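Local structure of peptidoglycan-recognition protein SA (Drosophila melanogaster, 1SXR) at residues Thr45-Gly50 and Val116-Ser121; Ala63-Glu68 and Asn72-Asn77; Thr90-Arg95 and Gly139-Asp144; Thr162-Ile167 and Pro171-Asn176. The protein binds peptidoglycan of Gram-positive bacteria as a secreted innate immune receptor and activates the Toll pathway. All blocks are in the same frame, centred on the assembly; numbering follows the deposited sequence. Where two conformers were deposited one is given.

Interaction 1 of 4, residues Thr45-Gly50 and Val116-Ser121; sequences TGECSG and VDKLPS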
loop_
_atom_site.group_PDB
_atom_site.type_symbol
_atom_site.label_atom_id
_atom_site.label_comp_id
_atom_site.label_asym_id
_atom_site.label_seq_id
_atom_site.Cartn_x
_atom_site.Cartn_y
_atom_site.Cartn_z
ATOM N N THR A 45 8.762 -10.099 -0.645
ATOM C CA THR A 45 9.246 -10.763 0.560
ATOM C C THR A 45 8.269 -10.531 1.721
ATOM O O THR A 45 7.516 -9.551 1.725
ATOM N N GLY A 46 8.241 -11.453 2.683
ATOM C CA GLY A 46 7.575 -11.170 3.963
ATOM C C GLY A 46 6.251 -11.870 4.232
ATOM O O GLY A 46 5.580 -11.541 5.203
ATOM N N GLU A 47 5.857 -12.848 3.421
ATOM C CA GLU A 47 4.524 -13.453 3.595
ATOM C C GLU A 47 4.312 -13.894 5.052
ATOM O O GLU A 47 5.218 -14.425 5.672
ATOM C CB GLU A 47 4.281 -14.619 2.611
ATOM C CG GLU A 47 2.868 -15.208 2.689
ATOM C CD GLU A 47 2.520 -16.193 1.569
ATOM O OE1 GLU A 47 2.887 -15.947 0.399
ATOM O OE2 GLU A 47 1.855 -17.215 1.874
ATOM N N CYS A 48 3.139 -13.604 5.600
ATOM C CA CYS A 48 2.896 -13.832 7.020
ATOM C C CYS A 48 1.396 -13.847 7.308
ATOM O O CYS A 48 0.604 -13.242 6.582
ATOM C CB CYS A 48 3.632 -12.763 7.837
ATOM S SG CYS A 48 3.135 -11.056 7.486
ATOM N N SER A 49 1.002 -14.557 8.360
ATOM C CA SER A 49 -0.400 -14.651 8.737
ATOM C C SER A 49 -0.529 -14.202 10.184
ATOM O O SER A 49 0.028 -14.827 11.101
ATOM C CB SER A 49 -0.906 -16.088 8.623
ATOM O OG SER A 49 -0.683 -16.635 7.330
ATOM N N GLY A 50 -1.232 -13.102 10.369
ATOM C CA GLY A 50 -1.576 -12.656 11.694
ATOM C C GLY A 50 -0.522 -11.755 12.285
ATOM O O GLY A 50 0.653 -11.818 11.928
ATOM N N VAL A 116 2.911 -12.756 -8.259
ATOM C CA VAL A 116 3.092 -12.954 -9.690
ATOM C C VAL A 116 2.208 -14.100 -10.189
ATOM O O VAL A 116 1.579 -13.963 -11.244
ATOM C CB VAL A 116 4.558 -13.222 -10.071
ATOM C CG1 VAL A 116 4.668 -13.503 -11.587
ATOM C CG2 VAL A 116 5.438 -12.053 -9.660
ATOM N N ASP A 117 2.133 -15.189 -9.421
ATOM C CA ASP A 117 1.550 -16.475 -9.883
ATOM C C ASP A 117 0.320 -16.937 -9.092
ATOM O O ASP A 117 -0.246 -18.009 -9.380
ATOM C CB ASP A 117 2.591 -17.614 -9.808
ATOM C CG ASP A 117 3.744 -17.457 -10.794
ATOM O OD1 ASP A 117 3.512 -17.044 -11.947
ATOM O OD2 ASP A 117 4.937 -17.762 -10.505
ATOM N N LYS A 118 -0.097 -16.161 -8.092
ATOM C CA LYS A 118 -1.263 -16.499 -7.292
ATOM C C LYS A 118 -1.867 -15.215 -6.763
ATOM O O LYS A 118 -1.233 -14.165 -6.836
ATOM C CB LYS A 118 -0.853 -17.373 -6.102
ATOM C CG LYS A 118 0.063 -16.648 -5.098
ATOM C CD LYS A 118 0.489 -17.521 -3.924
ATOM C CE LYS A 118 1.185 -16.658 -2.853
ATOM N NZ LYS A 118 1.912 -17.467 -1.837
ATOM N N LEU A 119 -3.067 -15.318 -6.207
ATOM C CA LEU A 119 -3.736 -14.162 -5.621
ATOM C C LEU A 119 -3.544 -14.137 -4.117
ATOM O O LEU A 119 -3.304 -15.181 -3.493
ATOM C CB LEU A 119 -5.238 -14.216 -5.911
ATOM C CG LEU A 119 -5.734 -13.910 -7.313
ATOM C CD1 LEU A 119 -7.242 -14.064 -7.330
ATOM C CD2 LEU A 119 -5.334 -12.497 -7.720
ATOM N N PRO A 120 -3.664 -12.953 -3.511
ATOM C CA PRO A 120 -3.800 -12.876 -2.060
ATOM C C PRO A 120 -5.038 -13.652 -1.611
ATOM O O PRO A 120 -5.926 -13.930 -2.432
ATOM C CB PRO A 120 -3.992 -11.374 -1.802
ATOM C CG PRO A 120 -3.305 -10.719 -2.979
ATOM C CD PRO A 120 -3.679 -11.626 -4.153
ATOM N N SER A 121 -5.102 -13.954 -0.324
ATOM C CA SER A 121 -6.264 -14.659 0.251
ATOM C C SER A 121 -7.558 -13.880 0.049
ATOM O O SER A 121 -7.547 -12.663 -0.152
ATOM C CB SER A 121 -6.059 -14.856 1.739
ATOM O OG SER A 121 -6.184 -13.614 2.430
#

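Interaction 2 of 4, residues Ala63-Glu68 and Asn72-Asn77; sequences AYHQNE and NDISYN. With EDO (1,2-ethanediol), chain D.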
loop_
_atom_site.group_PDB
_atom_site.type_symbol
_atom_site.label_atom_id
_atom_site.label_comp_id
_atom_site.label_asym_id
_atom_site.label_seq_id
_atom_site.Cartn_x
_atom_site.Cartn_y
_atom_site.Cartn_z
ATOM N N ALA A 63 13.021 -1.247 9.033
ATOM C CA ALA A 63 14.461 -1.040 9.212
ATOM C C ALA A 63 15.171 -0.993 7.875
ATOM O O ALA A 63 16.048 -0.159 7.652
ATOM C CB ALA A 63 15.030 -2.154 10.062
ATOM N N TYR A 64 14.844 -1.909 6.983
ATOM C CA TYR A 64 15.453 -1.876 5.652
ATOM C C TYR A 64 15.074 -0.568 4.928
ATOM O O TYR A 64 15.914 0.134 4.372
ATOM C CB TYR A 64 14.973 -3.105 4.866
ATOM C CG TYR A 64 15.458 -3.181 3.447
ATOM C CD1 TYR A 64 16.804 -3.215 3.138
ATOM C CD2 TYR A 64 14.536 -3.253 2.415
ATOM C CE1 TYR A 64 17.216 -3.303 1.785
ATOM C CE2 TYR A 64 14.923 -3.345 1.109
ATOM C CZ TYR A 64 16.253 -3.357 0.796
ATOM O OH TYR A 64 16.588 -3.438 -0.554
ATOM N N HIS A 65 13.804 -0.209 4.934
ATOM C CA HIS A 65 13.408 1.005 4.240
ATOM C C HIS A 65 14.016 2.276 4.828
ATOM O O HIS A 65 14.465 3.143 4.084
ATOM C CB HIS A 65 11.883 1.112 4.246
ATOM C CG HIS A 65 11.231 0.141 3.324
ATOM N ND1 HIS A 65 9.898 0.219 2.956
ATOM C CD2 HIS A 65 11.750 -0.917 2.657
ATOM C CE1 HIS A 65 9.624 -0.772 2.120
ATOM N NE2 HIS A 65 10.732 -1.471 1.915
ATOM N N GLN A 66 14.010 2.401 6.149
ATOM C CA GLN A 66 14.561 3.588 6.805
ATOM C C GLN A 66 16.072 3.671 6.749
ATOM O O GLN A 66 16.612 4.758 6.502
ATOM C CB GLN A 66 14.110 3.655 8.267
ATOM C CG GLN A 66 12.652 4.068 8.391
ATOM C CD GLN A 66 12.205 4.185 9.858
ATOM O OE1 GLN A 66 12.608 3.365 10.695
ATOM N NE2 GLN A 66 11.380 5.195 10.156
ATOM N N ASN A 67 16.754 2.548 6.969
ATOM C CA ASN A 67 18.201 2.592 7.195
ATOM C C ASN A 67 19.042 2.177 6.011
ATOM O O ASN A 67 20.263 2.431 6.014
ATOM C CB ASN A 67 18.559 1.742 8.403
ATOM C CG ASN A 67 17.856 2.211 9.667
ATOM O OD1 ASN A 67 17.528 3.385 9.808
ATOM N ND2 ASN A 67 17.605 1.294 10.569
ATOM N N GLU A 68 18.432 1.526 5.020
ATOM C CA GLU A 68 19.164 1.148 3.815
ATOM C C GLU A 68 18.659 1.892 2.594
ATOM O O GLU A 68 19.442 2.290 1.727
ATOM C CB GLU A 68 19.130 -0.357 3.579
ATOM C CG GLU A 68 19.887 -1.150 4.641
ATOM C CD GLU A 68 21.365 -0.781 4.723
ATOM O OE1 GLU A 68 21.999 -0.564 3.661
ATOM O OE2 GLU A 68 21.893 -0.735 5.859
ATOM N N ASN A 72 11.767 7.747 4.913
ATOM C CA ASN A 72 11.413 8.248 6.240
ATOM C C ASN A 72 10.675 7.187 7.046
ATOM O O ASN A 72 10.668 7.233 8.269
ATOM C CB ASN A 72 10.573 9.521 6.127
ATOM C CG ASN A 72 11.424 10.722 5.775
ATOM O OD1 ASN A 72 12.548 10.837 6.253
ATOM N ND2 ASN A 72 10.916 11.576 4.898
ATOM N N ASP A 73 10.084 6.216 6.353
ATOM C CA ASP A 73 9.257 5.199 7.013
ATOM C C ASP A 73 9.126 4.027 6.029
ATOM O O ASP A 73 9.621 4.093 4.880
ATOM C CB ASP A 73 7.887 5.797 7.342
ATOM C CG ASP A 73 7.225 5.146 8.525
ATOM O OD1 ASP A 73 7.591 4.004 8.876
ATOM O OD2 ASP A 73 6.261 5.697 9.125
ATOM N N ILE A 74 8.471 2.962 6.476
ATOM C CA ILE A 74 8.067 1.924 5.534
ATOM C C ILE A 74 7.391 2.594 4.319
ATOM O O ILE A 74 6.624 3.567 4.460
ATOM C CB ILE A 74 7.154 0.887 6.230
ATOM C CG1 ILE A 74 7.118 -0.429 5.452
ATOM C CG2 ILE A 74 5.845 1.442 6.673
ATOM C CD1 ILE A 74 6.863 -1.606 6.384
ATOM N N SER A 75 7.712 2.121 3.112
ATOM C CA SER A 75 7.413 2.918 1.906
ATOM C C SER A 75 5.911 3.057 1.654
ATOM O O SER A 75 5.430 4.104 1.170
ATOM C CB SER A 75 8.073 2.295 0.682
ATOM O OG SER A 75 7.472 1.036 0.417
ATOM N N TYR A 76 5.181 1.992 1.967
ATOM C CA TYR A 76 3.738 1.920 1.646
ATOM C C TYR A 76 2.907 2.637 2.684
ATOM O O TYR A 76 3.282 2.669 3.861
ATOM C CB TYR A 76 3.290 0.445 1.596
ATOM C CG TYR A 76 4.230 -0.423 0.804
ATOM C CD1 TYR A 76 4.274 -0.348 -0.582
ATOM C CD2 TYR A 76 5.066 -1.302 1.445
ATOM C CE1 TYR A 76 5.170 -1.149 -1.306
ATOM C CE2 TYR A 76 5.937 -2.116 0.745
ATOM C CZ TYR A 76 5.985 -2.025 -0.620
ATOM O OH TYR A 76 6.853 -2.831 -1.344
ATOM N N ASN A 77 1.750 3.174 2.295
ATOM C CA ASN A 77 0.855 3.741 3.323
ATOM C C ASN A 77 0.230 2.666 4.202
ATOM O O ASN A 77 0.098 2.862 5.400
ATOM C CB ASN A 77 -0.203 4.632 2.681
ATOM C CG ASN A 77 0.405 5.889 2.064
ATOM O OD1 ASN A 77 0.774 5.884 0.908
ATOM N ND2 ASN A 77 0.562 6.947 2.863
HETATM C C1 EDO D . 10.917 -0.568 -1.461
HETATM O O1 EDO D . 11.354 0.120 -2.647
HETATM C C2 EDO D . 9.428 -0.879 -1.565
HETATM O O2 EDO D . 8.699 0.293 -1.940
#

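Interaction 3 of 4, residues Thr90-Arg95 and Gly139-Asp144; sequences TGWGLR and GELSED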
loop_
_atom_site.group_PDB
_atom_site.type_symbol
_atom_site.label_atom_id
_atom_site.label_comp_id
_atom_site.label_asym_id
_atom_site.label_seq_id
_atom_site.Cartn_x
_atom_site.Cartn_y
_atom_site.Cartn_z
ATOM N N THR A 90 3.170 3.984 6.408
ATOM C CA THR A 90 3.235 5.418 6.474
ATOM C C THR A 90 1.932 6.027 7.003
ATOM O O THR A 90 1.949 7.053 7.670
ATOM C CB THR A 90 3.622 5.927 5.083
ATOM O OG1 THR A 90 5.050 5.802 4.911
ATOM C CG2 THR A 90 3.366 7.401 4.973
ATOM N N GLY A 91 0.805 5.369 6.733
ATOM C CA GLY A 91 -0.506 5.824 7.228
ATOM C C GLY A 91 -1.270 6.800 6.349
ATOM O O GLY A 91 -0.750 7.299 5.356
ATOM N N TRP A 92 -2.529 7.071 6.697
ATOM C CA TRP A 92 -3.318 8.002 5.883
ATOM C C TRP A 92 -2.740 9.408 5.885
ATOM O O TRP A 92 -2.344 9.927 6.939
ATOM C CB TRP A 92 -4.746 8.151 6.425
ATOM C CG TRP A 92 -5.703 7.040 6.168
ATOM C CD1 TRP A 92 -6.389 6.330 7.118
ATOM C CD2 TRP A 92 -6.108 6.495 4.890
ATOM N NE1 TRP A 92 -7.190 5.385 6.513
ATOM C CE2 TRP A 92 -7.053 5.474 5.155
ATOM C CE3 TRP A 92 -5.822 6.802 3.555
ATOM C CZ2 TRP A 92 -7.661 4.731 4.148
ATOM C CZ3 TRP A 92 -6.436 6.056 2.544
ATOM C CH2 TRP A 92 -7.340 5.024 2.856
ATOM N N GLY A 93 -2.751 10.041 4.714
ATOM C CA GLY A 93 -2.470 11.483 4.618
ATOM C C GLY A 93 -1.019 11.880 4.753
ATOM O O GLY A 93 -0.706 13.070 4.909
ATOM N N LEU A 94 -0.125 10.888 4.701
ATOM C CA LEU A 94 1.302 11.155 4.790
ATOM C C LEU A 94 1.954 10.581 3.539
ATOM O O LEU A 94 1.557 9.526 3.031
ATOM C CB LEU A 94 1.898 10.505 6.038
ATOM C CG LEU A 94 1.524 11.185 7.369
ATOM C CD1 LEU A 94 1.820 10.269 8.557
ATOM C CD2 LEU A 94 2.265 12.478 7.548
ATOM N N ARG A 95 2.963 11.291 3.043
ATOM C CA ARG A 95 3.640 10.933 1.807
ATOM C C ARG A 95 4.571 9.758 2.062
ATOM O O ARG A 95 5.439 9.832 2.946
ATOM C CB ARG A 95 4.455 12.128 1.313
ATOM C CG ARG A 95 5.196 11.855 0.012
ATOM C CD ARG A 95 5.505 13.141 -0.733
ATOM N NE ARG A 95 6.672 13.778 -0.190
ATOM C CZ ARG A 95 6.847 15.083 0.019
ATOM N NH1 ARG A 95 5.870 15.977 -0.152
ATOM N NH2 ARG A 95 8.015 15.469 0.486
ATOM N N GLY A 139 -13.112 10.675 4.047
ATOM C CA GLY A 139 -12.577 11.839 3.365
ATOM C C GLY A 139 -11.103 11.717 3.047
ATOM O O GLY A 139 -10.490 12.690 2.624
ATOM N N GLU A 140 -10.541 10.528 3.269
ATOM C CA GLU A 140 -9.125 10.287 2.923
ATOM C C GLU A 140 -8.919 10.140 1.410
ATOM O O GLU A 140 -7.874 10.567 0.872
ATOM C CB GLU A 140 -8.600 9.028 3.629
ATOM C CG GLU A 140 -8.700 9.001 5.151
ATOM C CD GLU A 140 -7.772 9.982 5.846
ATOM O OE1 GLU A 140 -6.874 10.572 5.198
ATOM O OE2 GLU A 140 -7.947 10.154 7.078
ATOM N N LEU A 141 -9.895 9.523 0.730
ATOM C CA LEU A 141 -9.884 9.311 -0.710
ATOM C C LEU A 141 -11.050 10.043 -1.374
ATOM O O LEU A 141 -12.128 10.136 -0.776
ATOM C CB LEU A 141 -10.021 7.815 -1.027
ATOM C CG LEU A 141 -8.893 6.908 -0.532
ATOM C CD1 LEU A 141 -9.129 5.441 -0.911
ATOM C CD2 LEU A 141 -7.555 7.396 -1.072
ATOM N N SER A 142 -10.857 10.542 -2.583
ATOM C CA SER A 142 -11.976 11.172 -3.278
ATOM C C SER A 142 -13.010 10.104 -3.629
ATOM O O SER A 142 -12.688 8.918 -3.768
ATOM C CB SER A 142 -11.515 11.910 -4.525
ATOM O OG SER A 142 -10.855 11.047 -5.426
ATOM N N GLU A 143 -14.270 10.517 -3.766
ATOM C CA GLU A 143 -15.299 9.544 -4.120
ATOM C C GLU A 143 -15.036 8.923 -5.507
ATOM O O GLU A 143 -15.462 7.795 -5.764
ATOM C CB GLU A 143 -16.699 10.183 -4.030
ATOM C CG GLU A 143 -17.155 10.502 -2.600
ATOM C CD GLU A 143 -18.671 10.646 -2.461
ATOM O OE1 GLU A 143 -19.307 11.140 -3.408
ATOM O OE2 GLU A 143 -19.225 10.260 -1.397
ATOM N N ASP A 144 -14.335 9.639 -6.389
ATOM C CA ASP A 144 -14.014 9.111 -7.712
ATOM C C ASP A 144 -12.528 8.795 -7.904
ATOM O O ASP A 144 -11.987 8.972 -9.003
ATOM C CB ASP A 144 -14.493 10.052 -8.829
ATOM C CG ASP A 144 -13.946 11.461 -8.691
ATOM O OD1 ASP A 144 -13.492 11.847 -7.590
ATOM O OD2 ASP A 144 -13.928 12.261 -9.647
#

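Interaction 4 of 4, residues Thr162-Ile167 and Pro171-Asn176; sequences TLYNEI and PHWLSN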
loop_
_atom_site.group_PDB
_atom_site.type_symbol
_atom_site.label_atom_id
_atom_site.label_comp_id
_atom_site.label_asym_id
_atom_site.label_seq_id
_atom_site.Cartn_x
_atom_site.Cartn_y
_atom_site.Cartn_z
ATOM N N THR A 162 -0.645 -11.827 -11.710
ATOM C CA THR A 162 -1.910 -12.434 -11.290
ATOM C C THR A 162 -2.768 -11.454 -10.490
ATOM O O THR A 162 -3.990 -11.354 -10.658
ATOM C CB THR A 162 -1.659 -13.716 -10.510
ATOM O OG1 THR A 162 -1.088 -14.692 -11.401
ATOM C CG2 THR A 162 -2.980 -14.339 -10.071
ATOM N N LEU A 163 -2.115 -10.702 -9.620
ATOM C CA LEU A 163 -2.844 -9.724 -8.839
ATOM C C LEU A 163 -3.276 -8.507 -9.690
ATOM O O LEU A 163 -4.370 -7.969 -9.512
ATOM C CB LEU A 163 -2.013 -9.322 -7.621
ATOM C CG LEU A 163 -2.583 -8.239 -6.693
ATOM C CD1 LEU A 163 -4.037 -8.493 -6.286
ATOM C CD2 LEU A 163 -1.693 -8.117 -5.454
ATOM N N TYR A 164 -2.424 -8.098 -10.623
ATOM C CA TYR A 164 -2.742 -7.012 -11.544
ATOM C C TYR A 164 -3.989 -7.373 -12.332
ATOM O O TYR A 164 -4.884 -6.535 -12.487
ATOM C CB TYR A 164 -1.586 -6.748 -12.483
ATOM C CG TYR A 164 -1.843 -5.649 -13.489
ATOM C CD1 TYR A 164 -2.570 -4.515 -13.155
ATOM C CD2 TYR A 164 -1.323 -5.734 -14.769
ATOM C CE1 TYR A 164 -2.790 -3.498 -14.094
ATOM C CE2 TYR A 164 -1.534 -4.724 -15.706
ATOM C CZ TYR A 164 -2.266 -3.615 -15.354
ATOM O OH TYR A 164 -2.472 -2.626 -16.286
ATOM N N ASN A 165 -4.055 -8.621 -12.809
ATOM C CA ASN A 165 -5.241 -9.053 -13.546
ATOM C C ASN A 165 -6.510 -8.961 -12.714
ATOM O O ASN A 165 -7.572 -8.632 -13.247
ATOM C CB ASN A 165 -5.063 -10.460 -14.124
ATOM C CG ASN A 165 -4.085 -10.489 -15.273
ATOM O OD1 ASN A 165 -3.844 -9.468 -15.921
ATOM N ND2 ASN A 165 -3.496 -11.664 -15.532
ATOM N N GLU A 166 -6.408 -9.254 -11.420
ATOM C CA GLU A 166 -7.535 -9.111 -10.508
ATOM C C GLU A 166 -7.966 -7.649 -10.335
ATOM O O GLU A 166 -9.143 -7.334 -10.502
ATOM C CB GLU A 166 -7.238 -9.791 -9.156
ATOM C CG GLU A 166 -8.237 -9.533 -8.032
ATOM C CD GLU A 166 -9.616 -10.152 -8.265
ATOM O OE1 GLU A 166 -9.730 -11.161 -8.998
ATOM O OE2 GLU A 166 -10.599 -9.632 -7.700
ATOM N N ILE A 167 -7.044 -6.748 -9.991
ATOM C CA ILE A 167 -7.465 -5.367 -9.725
ATOM C C ILE A 167 -8.021 -4.659 -10.968
ATOM O O ILE A 167 -8.798 -3.711 -10.860
ATOM C CB ILE A 167 -6.346 -4.545 -9.050
ATOM C CG1 ILE A 167 -5.204 -4.292 -10.014
ATOM C CG2 ILE A 167 -5.830 -5.245 -7.788
ATOM C CD1 ILE A 167 -4.201 -3.284 -9.496
ATOM N N PRO A 171 -13.867 -1.837 -9.472
ATOM C CA PRO A 171 -14.351 -0.504 -9.768
ATOM C C PRO A 171 -13.221 0.460 -9.463
ATOM O O PRO A 171 -12.407 0.208 -8.566
ATOM C CB PRO A 171 -15.506 -0.297 -8.777
ATOM C CG PRO A 171 -15.858 -1.669 -8.264
ATOM C CD PRO A 171 -14.601 -2.481 -8.365
ATOM N N HIS A 172 -13.164 1.539 -10.217
ATOM C CA HIS A 172 -12.145 2.571 -10.012
ATOM C C HIS A 172 -10.859 2.290 -10.757
ATOM O O HIS A 172 -10.043 3.197 -10.886
ATOM C CB HIS A 172 -11.835 2.832 -8.515
ATOM C CG HIS A 172 -12.979 3.413 -7.740
ATOM N ND1 HIS A 172 -13.168 4.770 -7.591
ATOM C CD2 HIS A 172 -13.989 2.815 -7.062
ATOM C CE1 HIS A 172 -14.246 4.985 -6.852
ATOM N NE2 HIS A 172 -14.764 3.814 -6.519
ATOM N N TRP A 173 -10.653 1.073 -11.260
ATOM C CA TRP A 173 -9.433 0.840 -12.034
ATOM C C TRP A 173 -9.318 1.790 -13.228
ATOM O O TRP A 173 -10.276 1.955 -14.001
ATOM C CB TRP A 173 -9.273 -0.622 -12.496
ATOM C CG TRP A 173 -7.959 -0.818 -13.213
ATOM C CD1 TRP A 173 -6.705 -0.711 -12.663
ATOM C CD2 TRP A 173 -7.759 -1.108 -14.597
ATOM N NE1 TRP A 173 -5.743 -0.932 -13.618
ATOM C CE2 TRP A 173 -6.356 -1.182 -14.816
ATOM C CE3 TRP A 173 -8.619 -1.311 -15.684
ATOM C CZ2 TRP A 173 -5.798 -1.447 -16.071
ATOM C CZ3 TRP A 173 -8.064 -1.594 -16.930
ATOM C CH2 TRP A 173 -6.672 -1.660 -17.113
ATOM N N LEU A 174 -8.146 2.406 -13.362
ATOM C CA LEU A 174 -7.825 3.346 -14.422
ATOM C C LEU A 174 -6.806 2.730 -15.370
ATOM O O LEU A 174 -5.688 2.397 -14.972
ATOM C CB LEU A 174 -7.273 4.659 -13.836
ATOM C CG LEU A 174 -6.794 5.728 -14.822
ATOM C CD1 LEU A 174 -7.998 6.356 -15.540
ATOM C CD2 LEU A 174 -5.988 6.814 -14.127
ATOM N N SER A 175 -7.190 2.586 -16.637
ATOM C CA SER A 175 -6.349 1.899 -17.611
ATOM C C SER A 175 -5.173 2.720 -18.127
ATOM O O SER A 175 -4.170 2.156 -18.533
ATOM C CB SER A 175 -7.188 1.398 -18.796
ATOM O OG SER A 175 -7.941 2.466 -19.342
ATOM N N ASN A 176 -5.276 4.042 -18.101
ATOM C CA ASN A 176 -4.268 4.880 -18.740
ATOM C C ASN A 176 -3.714 6.011 -17.880
ATOM O O ASN A 176 -3.797 7.179 -18.259
ATOM C CB ASN A 176 -4.841 5.468 -20.040
ATOM C CG ASN A 176 -5.887 6.545 -19.792
ATOM O OD1 ASN A 176 -6.718 6.444 -18.882
ATOM N ND2 ASN A 176 -5.855 7.591 -20.617
#

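Interaction 1 of 4, residues Thr45-Gly50 and Val116-Ser121
A salt bridge at the protein surface between Glu-47 and Lys-118 spans two strand-to-helix loops of the central sheet, one from strand 35-42 to helix 50-67, the other from strand 106-111 to helix 122-137. The backbones stay well apart, the CA atoms of Glu-47 and Pro-120 lying 10.1 Å from one another, so the gap is crossed by two long side chains from opposite directions. With CG anti to its amide nitrogen (chi1 -176°) and the chain extended beyond, Glu-47 carries its carboxylate out to Lys-118. Lys-118 is likewise extended; its NZ donates to Glu-47 OE1 at 2.9 Å, and OE1 receives it on its syn lone pair, the side of the second oxygen. Glu-47 OE2 stands 3.7 Å from Lys-118 NZ and has a weak bond to Asn-82 instead; the ammonium thus grips one oxygen. Only 62 Å² is buried, and the electrostatic gain is probably tempered by solvent. Each loop also has a tie of its own: the disulfide Cys-48 to Cys-54 joins one to its helix, and Ser-121 OG caps the other helix at Ala-124 N. Loops following neighbouring parallel strands are typical of the alpha/beta fold of this protein's family, N-acetylmuramoyl-L-alanine amidase 2.

Interaction 2 of 4, residues Ala63-Glu68 and Asn72-Asn77
His-65, Gln-66 and Asp-73 give up the most surface where the last turns of helix 50-67 meet the loop that leads to strand 78-80. His-65, with CG anti to its carbonyl carbon (chi1 -73°), turns the edge of its imidazole to the loop. ND1 accepts from Ser-75 N at 2.9 Å, nearly in the ring plane though with the N-H bent to 146°, while His-65 CE1 lies 3.3 Å from Ser-75 OG. Gln-66 reaches from the helix to the loop with an extended chain; its NE2 gives an almost straight bond (171°) to Asn-72 O, 2.9 Å away, from above the carbonyl plane, and also bonds to Pro-24 O. Asp-73 meets the helix through its main chain, O lying 3.8 Å from His-65 CB; its carboxylate bonds to Ile-74 N within the loop and pairs with Lys-17. Were His-65 cut back to an alanine, the Ser-75 amide would probably lose this acceptor and a gap would open beside Ile-74 and Tyr-76. Ser-75 OG shares a 2.8 Å hydrogen bond with O2 of an ethanediol, probably from the crystallisation liquor. Side chains gripping main-chain groups thus hold the shape of a loop inferred to bind peptidoglycan.

Interaction 3 of 4, residues Thr90-Arg95 and Gly139-Asp144
Trp-92 and Glu-140 meet where a type II beta turn, Gly-91 to Leu-94, comes up against the chain just past the Schellman motif that ends helix 122-137. Trp-92 takes the second position of the turn, and Gly-93, with positive phi, the third. The main interaction is CH-pi. Glu-140, bent at chi2 (-69°), lays its aliphatic part over one face of the indole, with CG 3.7 Å from the centroid of the five-membered ring of Trp-92 and CB 3.6 Å from Trp-92 CE3. The carboxylate continues the stack, its plane only 12° from that of the ring. In apolar contact, Leu-141, in the short strand 141-142, approaches the indole at about a right angle, its CD2 4.0 Å from Trp-92 CZ3. Helix 122-137 adds Leu-131, and Phe-78 meets the indole in an edge-to-face stack, so the tryptophan joins the turn to both helix and sheet. No hydrogen bond passes between the two segments, and the polar demand is met elsewhere, by a salt bridge from Glu-140 OE1 to Arg-33. This charge partner probably helps to keep the carboxylate flat against its aromatic neighbour. The carboxylate also lies against the turn itself, Glu-140 OE1 standing 3.4 Å from Trp-92 CB.

Interaction 4 of 4, residues Thr162-Ile167 and Pro171-Asn176
Tyr-164 is the first residue of helix 161-167 to touch the C-terminal tail, where Trp-173 receives it. With CG anti to its own backbone N (chi1 179°), the phenol is carried out toward the indole, and the two side chains cross at about a right angle. The meeting is between edges and not faces: Tyr-164 OH comes to 3.5 Å from Trp-173 CZ2, close to the indole plane, and Tyr-164 CE1 lies 3.9 Å from Trp-173 NE1. That N-H is not spent on the tyrosine but donates to Gln-152 OE1, a side-chain bond that fixes the rotation of the ring. One turn later the helix ends at Ile-167, whose carbonyl O approaches Trp-173 CB at 3.5 Å, so the tryptophan is packed against the helix terminus as well as the phenol. On the tail's own side, Ser-175 CA lies 3.6 Å above one face of the indole. With a leucine at the Trp-173 position, Gln-152 OE1 would probably lose this donor and the Tyr-164 edge its indole neighbour. Strand 145-149, the edge of the sheet, contacts both segments: its Ala-149 touches Tyr-164 and Ile-167, while its Leu-147 makes backbone hydrogen bonds to His-172 and Leu-174 of the tail.

Overall arrangement
The four contacts differ in chemistry as well as in depth. Interaction 1 is a surface contact resting on charge alone, whereas interaction 2 is buried and polar, built from side-chain bonds to main-chain groups. Interactions 3 and 4 are partly buried and each centres on a tryptophan, met over its face in the former and at its edge in the latter, with the polar end of the contact paired outside the two segments. Interactions 2 and 3 join through Asn-77 ND2, bonded to Leu-94 O, and Thr-90 OG1, bonded to Ile-74 O. Interaction 1 touches interaction 4 through Val-116 and Thr-162, and Glu-143 packs on His-172 to link interactions 3 and 4. Helix 122-137 follows one segment of interaction 1 and packs on interaction 3.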